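Local coordinates for glycoside hydrolase family 88 protein (Bacteroides vulgatus, PDB 4Q88) that probably hydrolyses glycosidic bonds, perhaps those of unsaturated uronic acid residues in oligosaccharides, although its substrate is not established, at residues I20-Q25 with T310-D315; E14-I19 with E353-L358; P270-T275 with G316-I321; F38-V43 with C339-I344. All coordinates share one frame; numbering follows the deposited sequence. Where two conformers were deposited one is given.

In the fold
Interactions 1, 2 and 4 join the early helices to the late part of the chain, consistent with closure of the (alpha/alpha)6 barrel expected of this clan, while interaction 3 ties the start of helix 272-287 to the loop 316-321. Interactions 1 and 2 share helix 13-30, and their centres lie about 13 Å apart. Helix 341-358 runs between interaction 2, near its C-terminal end, and interaction 4, at its start, with centres about 21 Å apart. Residues 310-315 and 316-321 are consecutive, which places interaction 3 about 11 Å from interaction 1, centre to centre. Thus the first two helices are fastened to the last one and to the loop before it, and that loop in turn to helix 272-287.

Interaction 1 of 4, residues I20-Q25 with T310-D315; sequences IHRVNQ and TALQAD
Arg-22 reaches from helix 13-30 to the chain leaving helix 293-311, where its NH1 meets two consecutive carbonyl oxygens. In the (alpha/alpha)6 barrel expected of this six-hairpin clan, that joins the first helix to the turn after the last helix but one. NH1 lies 3.2 Å from Gln-313 O and 3.2 Å from Ala-314 O, and the N-H...O angles of 124° and 121° make both hydrogen bonds weak. Gln-313 O sits at the edge of the guanidinium, in its plane. Ala-314 O comes in obliquely and also has CD of Arg-22 beside it, at 3.2 Å, so one nitrogen is divided between two acceptors and meets neither squarely. The stronger hold on the group comes from its own helix: NH2 forms a salt bridge with Glu-18, one turn earlier. CG is anti to the backbone N (chi1 -172°), which carries the chain away from the helix before a bend at chi3 swings the guanidinium round to the carbonyls. An alanine here would probably leave Gln-313 O and Ala-314 O without this shared donor and Glu-18 without its charge mate. Asp-315 is no substitute for Glu-18, since its OD1 is 6.9 Å from Arg-22 NH1 and accepts from the backbone N-H of Lys-317 instead. Leu-312, the first residue past the helix to leave helical angles, puts CD2 3.8 Å from Arg-22 NH1. Its other methyl, CD1, touches CG2 of Val-23 at 3.6 Å.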
loop_
_atom_site.group_PDB
_atom_site.type_symbol
_atom_site.label_atom_id
_atom_site.label_comp_id
_atom_site.label_asym_id
_atom_site.label_seq_id
_atom_site.Cartn_x
_atom_site.Cartn_y
_atom_site.Cartn_z
ATOM N N ILE A 20 -9.004 7.050 15.009
ATOM C CA ILE A 20 -9.311 7.027 13.590
ATOM C C ILE A 20 -9.986 8.321 13.178
ATOM O O ILE A 20 -9.588 8.983 12.212
ATOM C CB ILE A 20 -10.144 5.780 13.250
ATOM C CG1 ILE A 20 -9.249 4.538 13.352
ATOM C CG2 ILE A 20 -10.714 5.862 11.855
ATOM C CD1 ILE A 20 -10.006 3.236 13.243
ATOM N N HIS A 21 -10.999 8.717 13.928
ATOM C CA HIS A 21 -11.698 9.930 13.565
ATOM C C HIS A 21 -10.835 11.191 13.764
ATOM O O HIS A 21 -10.913 12.095 12.951
ATOM C CB HIS A 21 -13.015 10.028 14.331
ATOM C CG HIS A 21 -14.019 9.018 13.919
ATOM N ND1 HIS A 21 -14.525 8.959 12.643
ATOM C CD2 HIS A 21 -14.642 8.042 14.613
ATOM C CE1 HIS A 21 -15.433 8.004 12.573
ATOM N NE2 HIS A 21 -15.493 7.405 13.741
ATOM N N ARG A 22 -10.020 11.242 14.824
ATOM C CA ARG A 22 -9.107 12.372 15.053
ATOM C C ARG A 22 -8.188 12.581 13.851
ATOM O O ARG A 22 -8.086 13.676 13.277
ATOM C CB ARG A 22 -8.272 12.137 16.308
ATOM C CG ARG A 22 -7.464 13.353 16.686
ATOM C CD ARG A 22 -6.387 13.120 17.718
ATOM N NE ARG A 22 -6.615 12.033 18.668
ATOM C CZ ARG A 22 -5.633 11.415 19.317
ATOM N NH1 ARG A 22 -4.358 11.761 19.130
ATOM N NH2 ARG A 22 -5.907 10.411 20.127
ATOM N N VAL A 23 -7.547 11.490 13.428
ATOM C CA VAL A 23 -6.612 11.528 12.280
ATOM C C VAL A 23 -7.301 11.884 10.978
ATOM O O VAL A 23 -6.822 12.745 10.234
ATOM C CB VAL A 23 -5.867 10.178 12.137
ATOM C CG1 VAL A 23 -5.046 10.095 10.853
ATOM C CG2 VAL A 23 -5.015 9.921 13.362
ATOM N N ASN A 24 -8.448 11.259 10.721
ATOM C CA ASN A 24 -9.100 11.454 9.446
ATOM C C ASN A 24 -9.750 12.826 9.368
ATOM O O ASN A 24 -9.710 13.457 8.312
ATOM C CB ASN A 24 -10.105 10.344 9.119
ATOM C CG ASN A 24 -10.139 10.023 7.627
ATOM O OD1 ASN A 24 -9.145 10.247 6.902
ATOM N ND2 ASN A 24 -11.277 9.534 7.147
ATOM N N GLN A 25 -10.343 13.287 10.470
ATOM C CA GLN A 25 -10.959 14.616 10.468
ATOM C C GLN A 25 -9.953 15.720 10.334
ATOM O O GLN A 25 -10.200 16.668 9.607
ATOM C CB GLN A 25 -11.844 14.821 11.670
ATOM C CG GLN A 25 -13.091 13.998 11.475
ATOM C CD GLN A 25 -13.955 13.892 12.695
ATOM O OE1 GLN A 25 -13.802 14.649 13.658
ATOM N NE2 GLN A 25 -14.884 12.933 12.664
ATOM N N THR A 310 4.067 6.777 19.505
ATOM C CA THR A 310 5.141 7.573 18.932
ATOM C C THR A 310 4.779 8.250 17.611
ATOM O O THR A 310 5.031 9.438 17.430
ATOM C CB THR A 310 6.413 6.720 18.798
ATOM O OG1 THR A 310 6.809 6.259 20.095
ATOM C CG2 THR A 310 7.543 7.487 18.169
ATOM N N ALA A 311 4.213 7.508 16.648
ATOM C CA ALA A 311 3.905 8.132 15.362
ATOM C C ALA A 311 2.744 9.110 15.480
ATOM O O ALA A 311 2.804 10.231 14.957
ATOM C CB ALA A 311 3.602 7.061 14.327
ATOM N N LEU A 312 1.671 8.668 16.128
ATOM C CA LEU A 312 0.501 9.513 16.345
ATOM C C LEU A 312 0.838 10.680 17.260
ATOM O O LEU A 312 1.368 10.466 18.347
ATOM C CB LEU A 312 -0.602 8.695 17.003
ATOM C CG LEU A 312 -1.926 9.387 17.324
ATOM C CD1 LEU A 312 -2.569 9.902 16.061
ATOM C CD2 LEU A 312 -2.859 8.451 18.052
ATOM N N GLN A 313 0.537 11.885 16.799
ATOM C CA GLN A 313 0.653 13.061 17.648
ATOM C C GLN A 313 -0.737 13.458 18.184
ATOM O O GLN A 313 -1.772 12.997 17.682
ATOM C CB GLN A 313 1.333 14.176 16.861
ATOM C CG GLN A 313 2.655 13.711 16.234
ATOM C CD GLN A 313 3.428 14.822 15.540
ATOM O OE1 GLN A 313 2.974 15.969 15.475
ATOM N NE2 GLN A 313 4.606 14.488 15.026
ATOM N N ALA A 314 -0.762 14.286 19.230
ATOM C CA ALA A 314 -2.028 14.642 19.883
ATOM C C ALA A 314 -3.106 15.197 18.977
ATOM O O ALA A 314 -4.261 14.922 19.195
ATOM C CB ALA A 314 -1.773 15.658 21.025
ATOM N N ASP A 315 -2.751 16.026 18.011
ATOM C CA ASP A 315 -3.750 16.613 17.117
ATOM C C ASP A 315 -4.167 15.713 15.918
ATOM O O ASP A 315 -5.000 16.108 15.111
ATOM C CB ASP A 315 -3.280 17.979 16.622
ATOM C CG ASP A 315 -2.097 17.902 15.678
ATOM O OD1 ASP A 315 -1.437 16.828 15.495
ATOM O OD2 ASP A 315 -1.824 18.974 15.114
#

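Interaction 2 of 4, residues E14-I19 with E353-L358; sequences EELLEI and ERVRFL
The guanidinium of Arg-354, whose aliphatic stem rests on Leu-16, has CD2 of Leu-358 above one face, 4.1 Å from the plane and displaced toward the rim. Both its terminal nitrogens are in salt bridges beyond the two segments, NH1 with Glu-301 of helix 293-311 and NH2 with Glu-11. CG of Arg-354, anti to the backbone N (chi1 -177°), lies 3.5 Å from Leu-16 CD1, and the bend at chi2 then turns the rest of the chain. Leu-16 thus lies across the arginine stem, and its CB meets Val-355 CG2 at 3.6 Å. Leu-17 grazes the same methyl, its CD2 being 4.5 Å from Val-355 CG2. The end of Leu-358 also meets Leu-16, but the modelled approach of their CD1 atoms is too close to be trusted. Helices 13-30 and 341-358 run antiparallel here, their local axes 9.7 Å apart at 173°. Here the first and last helices come side by side, as expected where an (alpha/alpha)6 barrel closes, with Trp-304 packing against both Leu-16 and Arg-354. No hydrogen bond crosses between the two segments; cohesion rests on methyl and methylene groups, while the charge of Arg-354 is probably balanced by Glu-301 and Glu-11.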
loop_
_atom_site.group_PDB
_atom_site.type_symbol
_atom_site.label_atom_id
_atom_site.label_comp_id
_atom_site.label_asym_id
_atom_site.label_seq_id
_atom_site.Cartn_x
_atom_site.Cartn_y
_atom_site.Cartn_z
ATOM N N GLU A 14 -13.745 1.713 21.159
ATOM C CA GLU A 14 -14.107 3.120 21.331
ATOM C C GLU A 14 -12.857 4.026 21.251
ATOM O O GLU A 14 -12.847 5.075 20.606
ATOM C CB GLU A 14 -14.787 3.340 22.679
ATOM C CG GLU A 14 -16.245 2.911 22.724
ATOM C CD GLU A 14 -16.499 1.419 22.990
ATOM O OE1 GLU A 14 -15.572 0.553 23.112
ATOM O OE2 GLU A 14 -17.713 1.110 23.087
ATOM N N GLU A 15 -11.827 3.622 21.964
ATOM C CA GLU A 15 -10.589 4.404 21.974
ATOM C C GLU A 15 -9.949 4.397 20.585
ATOM O O GLU A 15 -9.388 5.404 20.143
ATOM C CB GLU A 15 -9.651 3.816 23.016
ATOM C CG GLU A 15 -8.266 4.428 23.064
ATOM C CD GLU A 15 -7.303 3.596 23.896
ATOM O OE1 GLU A 15 -7.772 2.653 24.627
ATOM O OE2 GLU A 15 -6.089 3.892 23.793
ATOM N N LEU A 16 -9.992 3.272 19.895
ATOM C CA LEU A 16 -9.389 3.223 18.528
ATOM C C LEU A 16 -10.180 4.069 17.554
ATOM O O LEU A 16 -9.606 4.722 16.698
ATOM C CB LEU A 16 -9.297 1.805 17.998
ATOM C CG LEU A 16 -8.418 0.929 18.874
ATOM C CD1 LEU A 16 -8.454 -0.476 18.323
ATOM C CD2 LEU A 16 -7.001 1.471 18.963
ATOM N N LEU A 17 -11.520 4.069 17.676
ATOM C CA LEU A 17 -12.324 4.871 16.792
ATOM C C LEU A 17 -12.064 6.348 17.011
ATOM O O LEU A 17 -12.043 7.123 16.047
ATOM C CB LEU A 17 -13.830 4.534 16.941
ATOM C CG LEU A 17 -14.143 3.171 16.346
ATOM C CD1 LEU A 17 -15.513 2.679 16.826
ATOM C CD2 LEU A 17 -14.086 3.159 14.821
ATOM N N GLU A 18 -11.878 6.765 18.267
ATOM C CA GLU A 18 -11.511 8.157 18.535
ATOM C C GLU A 18 -10.236 8.566 17.761
ATOM O O GLU A 18 -10.152 9.665 17.197
ATOM C CB GLU A 18 -11.298 8.390 20.042
ATOM C CG GLU A 18 -11.033 9.843 20.375
ATOM C CD GLU A 18 -9.574 10.255 20.165
ATOM O OE1 GLU A 18 -8.656 9.445 20.433
ATOM O OE2 GLU A 18 -9.332 11.414 19.755
ATOM N N ILE A 19 -9.250 7.686 17.781
ATOM C CA ILE A 19 -7.982 7.900 17.039
ATOM C C ILE A 19 -8.238 8.011 15.543
ATOM O O ILE A 19 -7.793 8.969 14.904
ATOM C CB ILE A 19 -6.973 6.780 17.323
ATOM C CG1 ILE A 19 -6.468 6.920 18.776
ATOM C CG2 ILE A 19 -5.814 6.853 16.328
ATOM C CD1 ILE A 19 -5.676 5.742 19.297
ATOM N N GLU A 353 -7.793 -2.024 10.819
ATOM C CA GLU A 353 -7.616 -3.446 11.065
ATOM C C GLU A 353 -7.411 -3.777 12.551
ATOM O O GLU A 353 -7.771 -4.877 12.984
ATOM C CB GLU A 353 -6.481 -4.016 10.185
ATOM C CG GLU A 353 -6.635 -5.501 9.843
ATOM C CD GLU A 353 -7.890 -5.925 9.064
ATOM O OE1 GLU A 353 -8.346 -7.041 9.314
ATOM O OE2 GLU A 353 -8.407 -5.202 8.182
ATOM N N ARG A 354 -6.833 -2.853 13.311
ATOM C CA ARG A 354 -6.708 -3.011 14.739
ATOM C C ARG A 354 -8.087 -3.080 15.432
ATOM O O ARG A 354 -8.282 -3.892 16.333
ATOM C CB ARG A 354 -5.915 -1.889 15.342
ATOM C CG ARG A 354 -5.662 -2.003 16.841
ATOM C CD ARG A 354 -4.799 -3.213 17.186
ATOM N NE ARG A 354 -4.497 -3.196 18.610
ATOM C CZ ARG A 354 -3.774 -4.079 19.278
ATOM N NH1 ARG A 354 -3.189 -5.120 18.704
ATOM N NH2 ARG A 354 -3.624 -3.880 20.564
ATOM N N VAL A 355 -9.015 -2.239 14.990
ATOM C CA VAL A 355 -10.406 -2.310 15.494
ATOM C C VAL A 355 -10.961 -3.705 15.223
ATOM O O VAL A 355 -11.542 -4.339 16.131
ATOM C CB VAL A 355 -11.310 -1.232 14.853
ATOM C CG1 VAL A 355 -12.771 -1.452 15.280
ATOM C CG2 VAL A 355 -10.845 0.132 15.241
ATOM N N ARG A 356 -10.755 -4.244 14.010
ATOM C CA ARG A 356 -11.261 -5.540 13.683
ATOM C C ARG A 356 -10.599 -6.636 14.510
ATOM O O ARG A 356 -11.204 -7.631 14.823
ATOM C CB ARG A 356 -11.186 -5.838 12.186
ATOM C CG ARG A 356 -11.812 -4.788 11.285
ATOM C CD ARG A 356 -11.867 -5.289 9.850
ATOM N NE ARG A 356 -12.467 -4.303 8.938
ATOM C CZ ARG A 356 -13.781 -4.090 8.806
ATOM N NH1 ARG A 356 -14.631 -4.824 9.503
ATOM N NH2 ARG A 356 -14.249 -3.161 7.959
ATOM N N PHE A 357 -9.342 -6.461 14.868
ATOM C CA PHE A 357 -8.621 -7.431 15.718
ATOM C C PHE A 357 -9.141 -7.425 17.170
ATOM O O PHE A 357 -9.045 -8.431 17.846
ATOM C CB PHE A 357 -7.116 -7.039 15.631
ATOM C CG PHE A 357 -6.201 -7.790 16.533
ATOM C CD1 PHE A 357 -5.561 -8.949 16.088
ATOM C CD2 PHE A 357 -5.914 -7.321 17.805
ATOM C CE1 PHE A 357 -4.681 -9.640 16.912
ATOM C CE2 PHE A 357 -5.050 -8.018 18.640
ATOM C CZ PHE A 357 -4.417 -9.168 18.189
ATOM N N LEU A 358 -9.678 -6.305 17.639
ATOM C CA LEU A 358 -10.117 -6.185 19.019
ATOM C C LEU A 358 -11.489 -6.831 19.162
ATOM O O LEU A 358 -11.954 -7.064 20.252
ATOM C CB LEU A 358 -10.158 -4.736 19.479
ATOM C CG LEU A 358 -8.774 -4.124 19.694
ATOM C CD1 LEU A 358 -8.962 -2.783 20.389
ATOM C CD2 LEU A 358 -7.854 -4.995 20.530
#

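Interaction 3 of 4, residues P270-T275 with G316-I321; sequences PETSGT and GKIGYI
Thr-272 holds the loop 316-321 with two hydrogen bonds, one from its side chain and one from its backbone. Its hydroxyl gives the shorter, OG1 to Gly-319 O at 2.7 Å, and its N-H reaches Tyr-320 O at 2.9 Å from 44° above that carbonyl plane. With CG2 anti to the backbone N, the methyl drops onto Ile-318, CG2 to CG2, at 3.7 Å. Tyr-320 O takes a further, softer contact from the CA-H of Glu-271, with CA and O 3.4 Å apart. Pro-270 leans obliquely on the tyrosine ring, its CB 3.8 Å from Tyr-320 CD1. All this happens at the start of helix 272-287, and Glu-271 is its N-cap. The carboxylate folds back over the first turn: OE1 uses its syn lone pair for the N-H of Gly-274, at 3.0 Å, and OE2 receives two donors from Ser-273. The N-H of Ser-273 meets OE2 from above the carboxylate plane at 2.9 Å, while OG of Ser-273 comes to OE2 on the syn side at 2.6 Å. An alanine in place of Glu-271 would probably leave the N-H groups of Ser-273 and Gly-274 uncapped and that of Gln-322 without its acceptor. Farther out, Tyr-306 OH bonds to Thr-272 OG1, Arg-210 NH2 to Ser-273 OG, and the backbone N-H of Gln-322 to Glu-271 OE2.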
loop_
_atom_site.group_PDB
_atom_site.type_symbol
_atom_site.label_atom_id
_atom_site.label_comp_id
_atom_site.label_asym_id
_atom_site.label_seq_id
_atom_site.Cartn_x
_atom_site.Cartn_y
_atom_site.Cartn_z
ATOM N N PRO A 270 13.231 5.356 14.217
ATOM C CA PRO A 270 11.856 5.136 13.772
ATOM C C PRO A 270 11.573 5.561 12.346
ATOM O O PRO A 270 12.082 6.604 11.863
ATOM C CB PRO A 270 11.033 6.024 14.688
ATOM C CG PRO A 270 11.912 6.544 15.736
ATOM C CD PRO A 270 13.330 6.204 15.431
ATOM N N GLU A 271 10.705 4.779 11.692
ATOM C CA GLU A 271 10.073 5.157 10.443
ATOM C C GLU A 271 8.647 4.560 10.475
ATOM O O GLU A 271 8.457 3.421 10.884
ATOM C CB GLU A 271 10.865 4.701 9.204
ATOM C CG GLU A 271 10.485 5.484 7.939
ATOM C CD GLU A 271 9.163 5.028 7.294
ATOM O OE1 GLU A 271 8.966 3.802 7.235
ATOM O OE2 GLU A 271 8.355 5.905 6.835
ATOM N N THR A 272 7.670 5.375 10.111
ATOM C CA THR A 272 6.258 5.022 10.303
ATOM C C THR A 272 5.589 4.312 9.122
ATOM O O THR A 272 4.675 3.503 9.342
ATOM C CB THR A 272 5.479 6.274 10.677
ATOM O OG1 THR A 272 5.936 6.701 11.971
ATOM C CG2 THR A 272 3.951 6.038 10.696
ATOM N N SER A 273 5.902 4.714 7.901
ATOM C CA SER A 273 5.092 4.252 6.773
ATOM C C SER A 273 5.289 2.777 6.519
ATOM O O SER A 273 4.307 2.046 6.374
ATOM C CB SER A 273 5.329 5.072 5.513
ATOM O OG SER A 273 6.689 5.028 5.082
ATOM N N GLY A 274 6.528 2.296 6.532
ATOM C CA GLY A 274 6.742 0.850 6.447
ATOM C C GLY A 274 6.080 0.094 7.588
ATOM O O GLY A 274 5.254 -0.822 7.391
ATOM N N THR A 275 6.331 0.581 8.785
ATOM C CA THR A 275 5.757 0.018 9.985
ATOM C C THR A 275 4.255 -0.094 9.867
ATOM O O THR A 275 3.708 -1.133 10.240
ATOM C CB THR A 275 6.143 0.849 11.232
ATOM O OG1 THR A 275 7.588 0.909 11.315
ATOM C CG2 THR A 275 5.589 0.287 12.443
ATOM N N GLY A 316 -3.629 14.490 15.836
ATOM C CA GLY A 316 -3.974 13.576 14.741
ATOM C C GLY A 316 -2.971 13.533 13.620
ATOM O O GLY A 316 -3.127 12.747 12.708
ATOM N N LYS A 317 -1.934 14.366 13.658
ATOM C CA LYS A 317 -0.866 14.281 12.673
ATOM C C LYS A 317 -0.128 12.953 12.913
ATOM O O LYS A 317 -0.085 12.469 14.048
ATOM C CB LYS A 317 0.064 15.487 12.868
ATOM C CG LYS A 317 1.359 15.482 12.092
ATOM C CD LYS A 317 2.034 16.859 12.083
ATOM C CE LYS A 317 3.402 16.737 11.438
ATOM N NZ LYS A 317 4.228 17.979 11.386
ATOM N N ILE A 318 0.455 12.381 11.845
ATOM C CA ILE A 318 1.216 11.144 11.923
ATOM C C ILE A 318 2.662 11.498 11.499
ATOM O O ILE A 318 2.889 11.970 10.378
ATOM C CB ILE A 318 0.691 10.083 10.953
ATOM C CG1 ILE A 318 -0.799 9.813 11.214
ATOM C CG2 ILE A 318 1.462 8.778 11.119
ATOM C CD1 ILE A 318 -1.111 9.390 12.648
ATOM N N GLY A 319 3.594 11.273 12.395
ATOM C CA GLY A 319 4.986 11.691 12.181
ATOM C C GLY A 319 5.925 10.532 11.817
ATOM O O GLY A 319 5.506 9.373 11.691
ATOM N N TYR A 320 7.199 10.884 11.652
ATOM C CA TYR A 320 8.251 9.935 11.295
ATOM C C TYR A 320 7.996 9.207 9.972
ATOM O O TYR A 320 8.489 8.111 9.781
ATOM C CB TYR A 320 8.534 8.902 12.398
ATOM C CG TYR A 320 8.955 9.460 13.732
ATOM C CD1 TYR A 320 10.289 9.725 14.009
ATOM C CD2 TYR A 320 8.017 9.763 14.715
ATOM C CE1 TYR A 320 10.681 10.235 15.252
ATOM C CE2 TYR A 320 8.394 10.270 15.956
ATOM C CZ TYR A 320 9.726 10.503 16.223
ATOM O OH TYR A 320 10.055 11.008 17.488
ATOM N N ILE A 321 7.332 9.875 9.040
ATOM C CA ILE A 321 7.138 9.313 7.695
ATOM C C ILE A 321 8.304 9.684 6.794
ATOM O O ILE A 321 8.566 10.877 6.501
ATOM C CB ILE A 321 5.783 9.731 7.100
ATOM C CG1 ILE A 321 4.648 9.180 7.964
ATOM C CG2 ILE A 321 5.668 9.208 5.634
ATOM C CD1 ILE A 321 3.326 9.872 7.755
#

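Interaction 4 of 4, residues F38-V43 with C339-I344; sequences FWDNAV and CFNFGI
Trp-39 lays the far corner of its six-membered ring over one face of Phe-342, with Trp-39 CH2 3.6 Å from Phe-342 CD2 and shifted toward the rim. The rings meet obliquely, their planes at 42° and their centroids 5.0 Å apart. Asp-40 CB lies over the centre of a face of the indole, and Phe-38 CZ meets its edge in plane. CG1 of Val-43 touches the backbone O of Phe-342 at 3.6 Å. Helices 39-55 and 341-358 both begin at this point, with Phe-38 and Phe-340 at their N-cap positions, so two helices of what is probably an (alpha/alpha)6 barrel meet by their N-terminal turns. Trp-214 of helix 209-225 and Met-147 of helix 144-159 pack on both Trp-39 and Val-43, bringing two more helices to the same spot. Polar groups bridge the rest, and Asn-341 is at their centre. Its ND2 donates to Asn-41 OD1 at 3.0 Å, reaching it from above that carbonyl plane, and makes a weak bond to Asp-40 OD2 at 3.3 Å. The amide of Asn-341 is turned 88° from the Asp-40 carboxylate. A chi1 of 48° folds Asn-341 back on its own helix, where OD1 accepts the N-H of Phe-342 at 2.7 Å. A water donates to Asp-40 OD2 and to Asn-341 OD1, at 2.9 and 2.8 Å, and lies at the edge of the Phe-342 ring. Asn-41 ND2, for its part, is bonded to Arg-36 O.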
loop_
_atom_site.group_PDB
_atom_site.type_symbol
_atom_site.label_atom_id
_atom_site.label_comp_id
_atom_site.label_asym_id
_atom_site.label_seq_id
_atom_site.Cartn_x
_atom_site.Cartn_y
_atom_site.Cartn_z
ATOM N N PHE A 38 -2.920 11.425 -8.494
ATOM C CA PHE A 38 -1.620 10.773 -8.449
ATOM C C PHE A 38 -1.435 9.950 -7.199
ATOM O O PHE A 38 -2.212 10.092 -6.263
ATOM C CB PHE A 38 -0.563 11.865 -8.487
ATOM C CG PHE A 38 0.842 11.406 -8.857
ATOM C CD1 PHE A 38 1.085 10.560 -9.925
ATOM C CD2 PHE A 38 1.915 11.983 -8.232
ATOM C CE1 PHE A 38 2.381 10.239 -10.323
ATOM C CE2 PHE A 38 3.214 11.657 -8.596
ATOM C CZ PHE A 38 3.449 10.796 -9.659
ATOM N N TRP A 39 -0.414 9.086 -7.169
ATOM C CA TRP A 39 -0.347 8.003 -6.157
ATOM C C TRP A 39 -0.460 8.443 -4.682
ATOM O O TRP A 39 -1.047 7.750 -3.878
ATOM C CB TRP A 39 0.938 7.169 -6.333
ATOM C CG TRP A 39 2.142 7.912 -5.844
ATOM C CD1 TRP A 39 2.895 8.807 -6.541
ATOM C CD2 TRP A 39 2.702 7.848 -4.539
ATOM N NE1 TRP A 39 3.900 9.325 -5.739
ATOM C CE2 TRP A 39 3.807 8.734 -4.508
ATOM C CE3 TRP A 39 2.420 7.089 -3.408
ATOM C CZ2 TRP A 39 4.577 8.911 -3.356
ATOM C CZ3 TRP A 39 3.173 7.281 -2.271
ATOM C CH2 TRP A 39 4.260 8.149 -2.266
ATOM N N ASP A 40 0.169 9.554 -4.327
ATOM C CA ASP A 40 0.229 9.929 -2.922
ATOM C C ASP A 40 -1.155 10.281 -2.381
ATOM O O ASP A 40 -1.555 9.783 -1.307
ATOM C CB ASP A 40 1.293 11.016 -2.676
ATOM C CG ASP A 40 1.074 12.288 -3.489
ATOM O OD1 ASP A 40 0.418 12.325 -4.569
ATOM O OD2 ASP A 40 1.590 13.298 -2.995
ATOM N N ASN A 41 -1.922 11.082 -3.133
ATOM C CA ASN A 41 -3.320 11.292 -2.785
ATOM C C ASN A 41 -4.141 10.023 -2.888
ATOM O O ASN A 41 -4.985 9.735 -2.033
ATOM C CB ASN A 41 -3.927 12.370 -3.680
ATOM C CG ASN A 41 -3.286 13.721 -3.463
ATOM O OD1 ASN A 41 -2.988 14.098 -2.332
ATOM N ND2 ASN A 41 -3.164 14.502 -4.526
ATOM N N ALA A 42 -3.886 9.235 -3.934
ATOM C CA ALA A 42 -4.657 8.048 -4.148
ATOM C C ALA A 42 -4.459 7.017 -3.030
ATOM O O ALA A 42 -5.392 6.315 -2.683
ATOM C CB ALA A 42 -4.311 7.399 -5.494
ATOM N N VAL A 43 -3.246 6.927 -2.480
ATOM C CA VAL A 43 -3.011 6.002 -1.329
ATOM C C VAL A 43 -3.807 6.505 -0.096
ATOM O O VAL A 43 -4.396 5.721 0.600
ATOM C CB VAL A 43 -1.519 5.826 -1.015
ATOM C CG1 VAL A 43 -1.304 5.078 0.321
ATOM C CG2 VAL A 43 -0.890 5.052 -2.156
ATOM N N CYS A 339 5.315 14.286 7.918
ATOM C CA CYS A 339 3.961 13.733 7.785
ATOM C C CYS A 339 3.503 13.924 6.359
ATOM O O CYS A 339 3.618 15.051 5.813
ATOM C CB CYS A 339 3.003 14.473 8.698
ATOM S SG CYS A 339 1.321 13.808 8.590
ATOM N N PHE A 340 2.993 12.865 5.741
ATOM C CA PHE A 340 2.513 12.911 4.353
ATOM C C PHE A 340 1.204 12.129 4.229
ATOM O O PHE A 340 1.030 11.109 4.896
ATOM C CB PHE A 340 3.522 12.354 3.361
ATOM C CG PHE A 340 4.834 13.127 3.352
ATOM C CD1 PHE A 340 4.927 14.318 2.662
ATOM C CD2 PHE A 340 5.905 12.692 4.077
ATOM C CE1 PHE A 340 6.102 15.074 2.685
ATOM C CE2 PHE A 340 7.084 13.411 4.096
ATOM C CZ PHE A 340 7.187 14.594 3.382
ATOM N N ASN A 341 0.347 12.608 3.315
ATOM C CA ASN A 341 -0.920 11.941 2.952
ATOM C C ASN A 341 -0.826 10.418 2.862
ATOM O O ASN A 341 -1.631 9.699 3.428
ATOM C CB ASN A 341 -1.446 12.484 1.589
ATOM C CG ASN A 341 -0.379 12.538 0.462
ATOM O OD1 ASN A 341 0.734 11.998 0.538
ATOM N ND2 ASN A 341 -0.698 13.324 -0.571
ATOM N N PHE A 342 0.161 9.906 2.134
ATOM C CA PHE A 342 0.213 8.483 1.917
ATOM C C PHE A 342 0.485 7.695 3.190
ATOM O O PHE A 342 0.024 6.566 3.332
ATOM C CB PHE A 342 1.224 8.128 0.812
ATOM C CG PHE A 342 2.650 8.396 1.190
ATOM C CD1 PHE A 342 3.401 7.430 1.858
ATOM C CD2 PHE A 342 3.242 9.585 0.859
ATOM C CE1 PHE A 342 4.721 7.701 2.254
ATOM C CE2 PHE A 342 4.553 9.859 1.250
ATOM C CZ PHE A 342 5.284 8.918 1.935
ATOM N N GLY A 343 1.220 8.313 4.111
ATOM C CA GLY A 343 1.547 7.770 5.416
ATOM C C GLY A 343 0.378 7.781 6.366
ATOM O O GLY A 343 0.180 6.865 7.124
ATOM N N ILE A 344 -0.442 8.811 6.265
ATOM C CA ILE A 344 -1.718 8.860 6.977
ATOM C C ILE A 344 -2.612 7.761 6.440
ATOM O O ILE A 344 -3.218 7.042 7.205
ATOM C CB ILE A 344 -2.385 10.211 6.813
ATOM C CG1 ILE A 344 -1.525 11.262 7.541
ATOM C CG2 ILE A 344 -3.836 10.170 7.318
ATOM C CD1 ILE A 344 -1.927 12.693 7.320
HETATM O O HOH W 1 3.022 13.310 -0.468
#